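PDB 3ZHC: phytase from Citrobacter braakii, which belongs to branch 2 of the histidine phosphatase superfamily, whose alpha/beta fold is built round a central sheet with helices packed on its faces. Local coordinates for residues 33-38 against 316-321; 108-113 against 145-150. The protein carries 2 engineered substitutions. All coordinates share one frame; numbering follows the deposited sequence.

Contact 1: 33-38 against 316-321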
loop_
_atom_site.group_PDB
_atom_site.type_symbol
_atom_site.label_atom_id
_atom_site.label_comp_id
_atom_site.label_asym_id
_atom_site.label_seq_id
_atom_site.Cartn_x
_atom_site.Cartn_y
_atom_site.Cartn_z
ATOM N N VAL B 33 -29.063 -9.618 -1.552
ATOM C CA VAL B 33 -27.826 -8.965 -1.993
ATOM C C VAL B 33 -28.125 -7.630 -2.682
ATOM O O VAL B 33 -29.083 -7.505 -3.427
ATOM C CB VAL B 33 -26.959 -9.879 -2.942
ATOM C CG1 VAL B 33 -25.689 -9.135 -3.456
ATOM C CG2 VAL B 33 -26.552 -11.168 -2.241
ATOM N N VAL B 34 -27.297 -6.638 -2.399
ATOM C CA VAL B 34 -27.319 -5.380 -3.120
ATOM C C VAL B 34 -25.930 -5.222 -3.681
ATOM O O VAL B 34 -24.963 -5.373 -2.957
ATOM C CB VAL B 34 -27.683 -4.179 -2.248
ATOM C CG1 VAL B 34 -27.673 -2.876 -3.091
ATOM C CG2 VAL B 34 -29.038 -4.367 -1.617
ATOM N N ILE B 35 -25.845 -4.935 -4.986
ATOM C CA ILE B 35 -24.588 -4.681 -5.667
ATOM C C ILE B 35 -24.608 -3.265 -6.180
ATOM O O ILE B 35 -25.549 -2.886 -6.879
ATOM C CB ILE B 35 -24.364 -5.647 -6.856
ATOM C CG1 ILE B 35 -24.256 -7.092 -6.370
ATOM C CG2 ILE B 35 -23.083 -5.260 -7.658
ATOM C CD1 ILE B 35 -24.144 -8.154 -7.516
ATOM N N VAL B 36 -23.587 -2.473 -5.817
ATOM C CA VAL B 36 -23.357 -1.166 -6.423
ATOM C C VAL B 36 -22.150 -1.392 -7.338
ATOM O O VAL B 36 -21.030 -1.627 -6.857
ATOM C CB VAL B 36 -23.062 -0.068 -5.418
ATOM C CG1 VAL B 36 -22.810 1.234 -6.141
ATOM C CG2 VAL B 36 -24.208 0.095 -4.465
ATOM N N SER B 37 -22.384 -1.331 -8.646
ATOM C CA SER B 37 -21.344 -1.586 -9.657
ATOM C C SER B 37 -20.963 -0.338 -10.402
ATOM O O SER B 37 -21.833 0.493 -10.739
ATOM C CB SER B 37 -21.841 -2.603 -10.674
ATOM O OG SER B 37 -20.852 -2.898 -11.668
ATOM N N ARG B 38 -19.664 -0.198 -10.658
ATOM C CA ARG B 38 -19.177 0.773 -11.596
ATOM C C ARG B 38 -19.471 0.194 -12.963
ATOM O O ARG B 38 -19.436 -1.040 -13.165
ATOM C CB ARG B 38 -17.654 1.000 -11.489
ATOM C CG ARG B 38 -17.122 2.068 -12.470
ATOM C CD ARG B 38 -15.652 2.166 -12.514
ATOM N NE ARG B 38 -15.226 3.112 -13.545
ATOM C CZ ARG B 38 -13.957 3.317 -13.946
ATOM N NH1 ARG B 38 -12.925 2.656 -13.402
ATOM N NH2 ARG B 38 -13.719 4.209 -14.907
ATOM N N VAL B 316 -36.099 -7.674 -2.890
ATOM C CA VAL B 316 -35.683 -8.553 -3.973
ATOM C C VAL B 316 -34.448 -9.277 -3.480
ATOM O O VAL B 316 -33.774 -8.784 -2.564
ATOM C CB VAL B 316 -35.387 -7.774 -5.281
ATOM C CG1 VAL B 316 -36.685 -7.103 -5.831
ATOM C CG2 VAL B 316 -34.284 -6.742 -5.073
ATOM N N SER B 317 -34.153 -10.431 -4.068
ATOM C CA SER B 317 -32.972 -11.224 -3.670
ATOM C C SER B 317 -31.668 -10.591 -4.140
ATOM O O SER B 317 -30.654 -10.690 -3.457
ATOM C CB SER B 317 -33.060 -12.671 -4.203
ATOM O OG SER B 317 -34.230 -13.321 -3.736
ATOM N N LEU B 318 -31.710 -9.957 -5.314
ATOM C CA LEU B 318 -30.566 -9.274 -5.903
ATOM C C LEU B 318 -31.013 -7.960 -6.513
ATOM O O LEU B 318 -31.815 -7.958 -7.438
ATOM C CB LEU B 318 -29.906 -10.159 -6.974
ATOM C CG LEU B 318 -28.748 -9.576 -7.797
ATOM C CD1 LEU B 318 -27.589 -9.170 -6.894
ATOM C CD2 LEU B 318 -28.296 -10.569 -8.845
ATOM N N LEU B 319 -30.500 -6.851 -5.972
ATOM C CA LEU B 319 -30.688 -5.511 -6.523
ATOM C C LEU B 319 -29.309 -5.111 -7.044
ATOM O O LEU B 319 -28.377 -4.977 -6.258
ATOM C CB LEU B 319 -31.189 -4.530 -5.460
ATOM C CG LEU B 319 -31.326 -3.045 -5.839
ATOM C CD1 LEU B 319 -32.372 -2.828 -6.917
ATOM C CD2 LEU B 319 -31.641 -2.167 -4.603
ATOM N N PHE B 320 -29.181 -4.938 -8.363
ATOM C CA PHE B 320 -27.914 -4.542 -9.006
ATOM C C PHE B 320 -28.049 -3.096 -9.418
ATOM O O PHE B 320 -28.993 -2.746 -10.126
ATOM C CB PHE B 320 -27.639 -5.439 -10.208
ATOM C CG PHE B 320 -26.360 -5.115 -10.947
ATOM C CD1 PHE B 320 -25.150 -5.692 -10.558
ATOM C CD2 PHE B 320 -26.369 -4.225 -12.049
ATOM C CE1 PHE B 320 -23.954 -5.396 -11.245
ATOM C CE2 PHE B 320 -25.168 -3.922 -12.744
ATOM C CZ PHE B 320 -23.969 -4.510 -12.344
ATOM N N ILE B 321 -27.114 -2.248 -8.973
ATOM C CA ILE B 321 -27.150 -0.802 -9.242
ATOM C C ILE B 321 -25.888 -0.399 -10.036
ATOM O O ILE B 321 -24.772 -0.537 -9.532
ATOM C CB ILE B 321 -27.281 0.031 -7.946
ATOM C CG1 ILE B 321 -28.485 -0.436 -7.111
ATOM C CG2 ILE B 321 -27.418 1.537 -8.271
ATOM C CD1 ILE B 321 -28.762 0.420 -5.875
HETATM O O HOH W 1 -31.738 -7.037 -2.308
#
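Ile35 fits into the hollow between Leu318 and Phe320, its two branches filling different parts of it. CD1, at the end of the longer branch, reaches Leu318 CD1 at 3.6 Å, while CG2 meets the Phe320 ring obliquely, 3.6 Å from Phe320 CD1. The branched isoleucine suits the place because it can touch two side chains, two residues apart, on the same face of the neighbouring strand. With CG1 beside the backbone N (chi1 -63°), CG2 falls anti to it and turns to the ring. Behind it, Val33 CG1 lies alongside Leu318, 3.9 Å from Leu318 CD1, so one leucine methyl is shared by two bumps. Ahead, Ser37 takes over: its CB sits 3.3 Å from Phe320 CZ, a fit that suits a small side chain. Helix 71-90 packs on this face, with Phe88 against Val33, Ile35 and Leu318, and Phe122 stacks on Phe320.

The two strands are parallel neighbours in the central sheet of the histidine phosphatase fold, their axes 4.7 Å apart and inclined by only 14°. Arg38, the first residue of the family's RHG motif, ends strand 28-38 and forms salt bridges with Glu240, Asp325 and Asp346. Backbone bonds alternate between the strands, from Val33 N to Ser317 O, through Ile35, whose N and O both bond, to Ser37 N, which meets Ile321 O at 2.7 Å.

Val34, Val36, Leu319 and Ile321 occupy the reverse face, where the side chains of the two strands stand further apart: Val34 CG1 lies 4.3 Å from Leu319 CD2 and 4.4 Å from Ile321 CD1. Short, beta-branched valines suit an extended strand; beside them the longer Leu319 and Ile321 reach Ala299 and Leu292 of helix 282-301.

Contact 2: 108-113 against 145-150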
loop_
_atom_site.group_PDB
_atom_site.type_symbol
_atom_site.label_atom_id
_atom_site.label_comp_id
_atom_site.label_asym_id
_atom_site.label_seq_id
_atom_site.Cartn_x
_atom_site.Cartn_y
_atom_site.Cartn_z
ATOM N N ILE B 108 -31.146 -1.200 -11.455
ATOM C CA ILE B 108 -31.222 0.254 -11.576
ATOM C C ILE B 108 -29.943 0.742 -12.236
ATOM O O ILE B 108 -28.857 0.292 -11.881
ATOM C CB ILE B 108 -31.326 0.938 -10.214
ATOM C CG1 ILE B 108 -32.628 0.542 -9.498
ATOM C CG2 ILE B 108 -31.239 2.468 -10.372
ATOM C CD1 ILE B 108 -32.680 0.991 -8.068
ATOM N N ALA B 109 -30.076 1.663 -13.188
ATOM C CA ALA B 109 -28.939 2.263 -13.864
ATOM C C ALA B 109 -29.077 3.774 -13.910
ATOM O O ALA B 109 -30.215 4.317 -13.980
ATOM C CB ALA B 109 -28.796 1.696 -15.287
ATOM N N ASP B 110 -27.928 4.461 -13.878
ATOM C CA ASP B 110 -27.888 5.891 -14.060
ATOM C C ASP B 110 -28.243 6.150 -15.570
ATOM O O ASP B 110 -28.193 5.232 -16.388
ATOM C CB ASP B 110 -26.516 6.437 -13.651
ATOM C CG ASP B 110 -26.465 7.956 -13.545
ATOM O OD1 ASP B 110 -27.502 8.668 -13.710
ATOM O OD2 ASP B 110 -25.365 8.449 -13.293
ATOM N N THR B 111 -28.594 7.393 -15.911
ATOM C CA THR B 111 -29.105 7.730 -17.274
ATOM C C THR B 111 -28.070 7.647 -18.426
ATOM O O THR B 111 -28.449 7.751 -19.596
ATOM C CB THR B 111 -29.755 9.122 -17.275
ATOM O OG1 THR B 111 -28.804 10.085 -16.836
ATOM C CG2 THR B 111 -30.949 9.143 -16.324
ATOM N N ASP B 112 -26.787 7.458 -18.106
ATOM C CA ASP B 112 -25.762 7.371 -19.140
ATOM C C ASP B 112 -25.837 6.040 -19.853
ATOM O O ASP B 112 -26.276 5.029 -19.269
ATOM C CB ASP B 112 -24.363 7.562 -18.551
ATOM C CG ASP B 112 -24.175 8.943 -17.913
ATOM O OD1 ASP B 112 -24.790 9.935 -18.369
ATOM O OD2 ASP B 112 -23.419 9.034 -16.960
ATOM N N GLN B 113 -25.415 6.048 -21.124
ATOM C CA GLN B 113 -25.276 4.837 -21.915
ATOM C C GLN B 113 -24.386 3.832 -21.198
ATOM O O GLN B 113 -24.707 2.637 -21.171
ATOM C CB GLN B 113 -24.696 5.183 -23.312
ATOM C CG GLN B 113 -24.428 3.985 -24.301
ATOM C CD GLN B 113 -23.062 3.284 -24.113
ATOM O OE1 GLN B 113 -22.252 3.681 -23.299
ATOM N NE2 GLN B 113 -22.830 2.238 -24.886
ATOM N N PRO B 145 -30.637 11.994 -9.350
ATOM C CA PRO B 145 -30.067 12.384 -8.031
ATOM C C PRO B 145 -29.567 11.234 -7.127
ATOM O O PRO B 145 -28.811 11.493 -6.200
ATOM C CB PRO B 145 -31.233 13.136 -7.352
ATOM C CG PRO B 145 -32.441 12.646 -8.023
ATOM C CD PRO B 145 -32.072 12.330 -9.429
ATOM N N LEU B 146 -29.989 9.991 -7.388
ATOM C CA LEU B 146 -29.461 8.812 -6.659
ATOM C C LEU B 146 -27.948 8.702 -6.801
ATOM O O LEU B 146 -27.263 8.309 -5.863
ATOM C CB LEU B 146 -30.109 7.508 -7.158
ATOM C CG LEU B 146 -29.685 6.176 -6.519
ATOM C CD1 LEU B 146 -30.075 6.164 -5.053
ATOM C CD2 LEU B 146 -30.292 4.982 -7.254
ATOM N N PHE B 147 -27.453 9.056 -7.991
ATOM C CA PHE B 147 -26.029 9.016 -8.318
ATOM C C PHE B 147 -25.318 10.355 -8.127
ATOM O O PHE B 147 -24.114 10.367 -7.934
ATOM C CB PHE B 147 -25.855 8.522 -9.758
ATOM C CG PHE B 147 -26.462 7.174 -9.992
ATOM C CD1 PHE B 147 -25.730 6.012 -9.735
ATOM C CD2 PHE B 147 -27.783 7.055 -10.456
ATOM C CE1 PHE B 147 -26.305 4.730 -9.948
ATOM C CE2 PHE B 147 -28.363 5.791 -10.668
ATOM C CZ PHE B 147 -27.615 4.622 -10.413
ATOM N N ASN B 148 -26.066 11.475 -8.185
ATOM C CA ASN B 148 -25.501 12.837 -8.068
ATOM C C ASN B 148 -26.428 13.786 -7.263
ATOM O O ASN B 148 -27.028 14.706 -7.841
ATOM C CB ASN B 148 -25.252 13.446 -9.476
ATOM C CG ASN B 148 -24.364 12.584 -10.362
ATOM O OD1 ASN B 148 -23.147 12.468 -10.128
ATOM N ND2 ASN B 148 -24.976 11.968 -11.426
ATOM N N PRO B 149 -26.550 13.574 -5.936
ATOM C CA PRO B 149 -27.475 14.393 -5.134
ATOM C C PRO B 149 -27.066 15.868 -4.945
ATOM O O PRO B 149 -27.936 16.705 -4.765
ATOM C CB PRO B 149 -27.493 13.668 -3.785
ATOM C CG PRO B 149 -26.220 13.003 -3.716
ATOM C CD PRO B 149 -25.868 12.582 -5.097
ATOM N N VAL B 150 -25.770 16.183 -5.010
ATOM C CA VAL B 150 -25.313 17.580 -4.776
ATOM C C VAL B 150 -25.763 18.575 -5.931
ATOM O O VAL B 150 -25.564 19.780 -5.817
ATOM C CB VAL B 150 -23.782 17.657 -4.454
ATOM C CG1 VAL B 150 -23.436 18.974 -3.816
ATOM C CG2 VAL B 150 -23.372 16.531 -3.517
HETATM O O HOH W 2 -24.598 10.947 -13.870
HETATM O O HOH W 3 -27.286 11.351 -13.141
#
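Asp110 lies flat over the ring of Phe147, its carboxylate plane only 9° from that of the ring, and the two side chains run past each other in opposite directions. CB stands over the centre of one face, 3.5 Å from the centroid and 14° off the ring normal, which makes a CH-pi contact. Further along, the carboxyl carbon CG is 3.5 Å from Phe147 CD2, and OD2 extends past the ring to Phe147 CB. Asp110 CG is anti to the backbone N (chi1 -169°), a setting that carries the acid along the ring toward Asn148. Ile108 uses another side of the same phenyl: CG2 comes up at the edge, 4.2 Å from CZ of Phe147. It also meets Leu146 CD2 at 4.1 Å, the two aliphatic side chains crossing at about a right angle. Isoleucine, leucine and phenylalanine suit this buried layer, which Leu292 of helix 282-301 and Ile321 of the neighbouring strand extend.

Ile108 and Ala109 end strand 105-109 of the central sheet, and Asp110 begins the turn into helix 113-126, a strand-to-helix step of the alpha/beta histidine phosphatase fold. Here OD2 is hydrogen-bonded to NE2 of His324, the histidine of the family's HD motif, so the stacked acid probably helps to place that residue.

No direct hydrogen bond joins the segments; their polar link runs through two waters. Asn148 ND2 donates to both, at 2.7 and 2.9 Å, of which one donates on to Asp110 OD2 and the other to OD1. An amide suits this position because its two N-H groups can serve both bridges at once. Thr111 N bonds to Asp110 OD1 at 2.8 Å from above the carboxylate plane, and Phe147 O accepts from Asn327 ND2.

Both contacts are buried, and they share the central sheet: strand 318-323 lies between strand 28-38 and strand 105-109, with Phe320 O probably hydrogen-bonded to Ile108 N. Contact 1 is regular, a ladder of backbone bonds with apolar rows on both faces. Contact 2 lies where a strand gives way to loop, and holds by a stacked ring and carboxylate, aliphatic packing and bridging waters rather than paired main chains. It joins the sheet to an irregular segment, not to another strand. Along the chain it is nested inside the long loop that contact 1 closes. The apolar parts merge where Ile321 CG2 packs on Phe147 CZ at 3.8 Å.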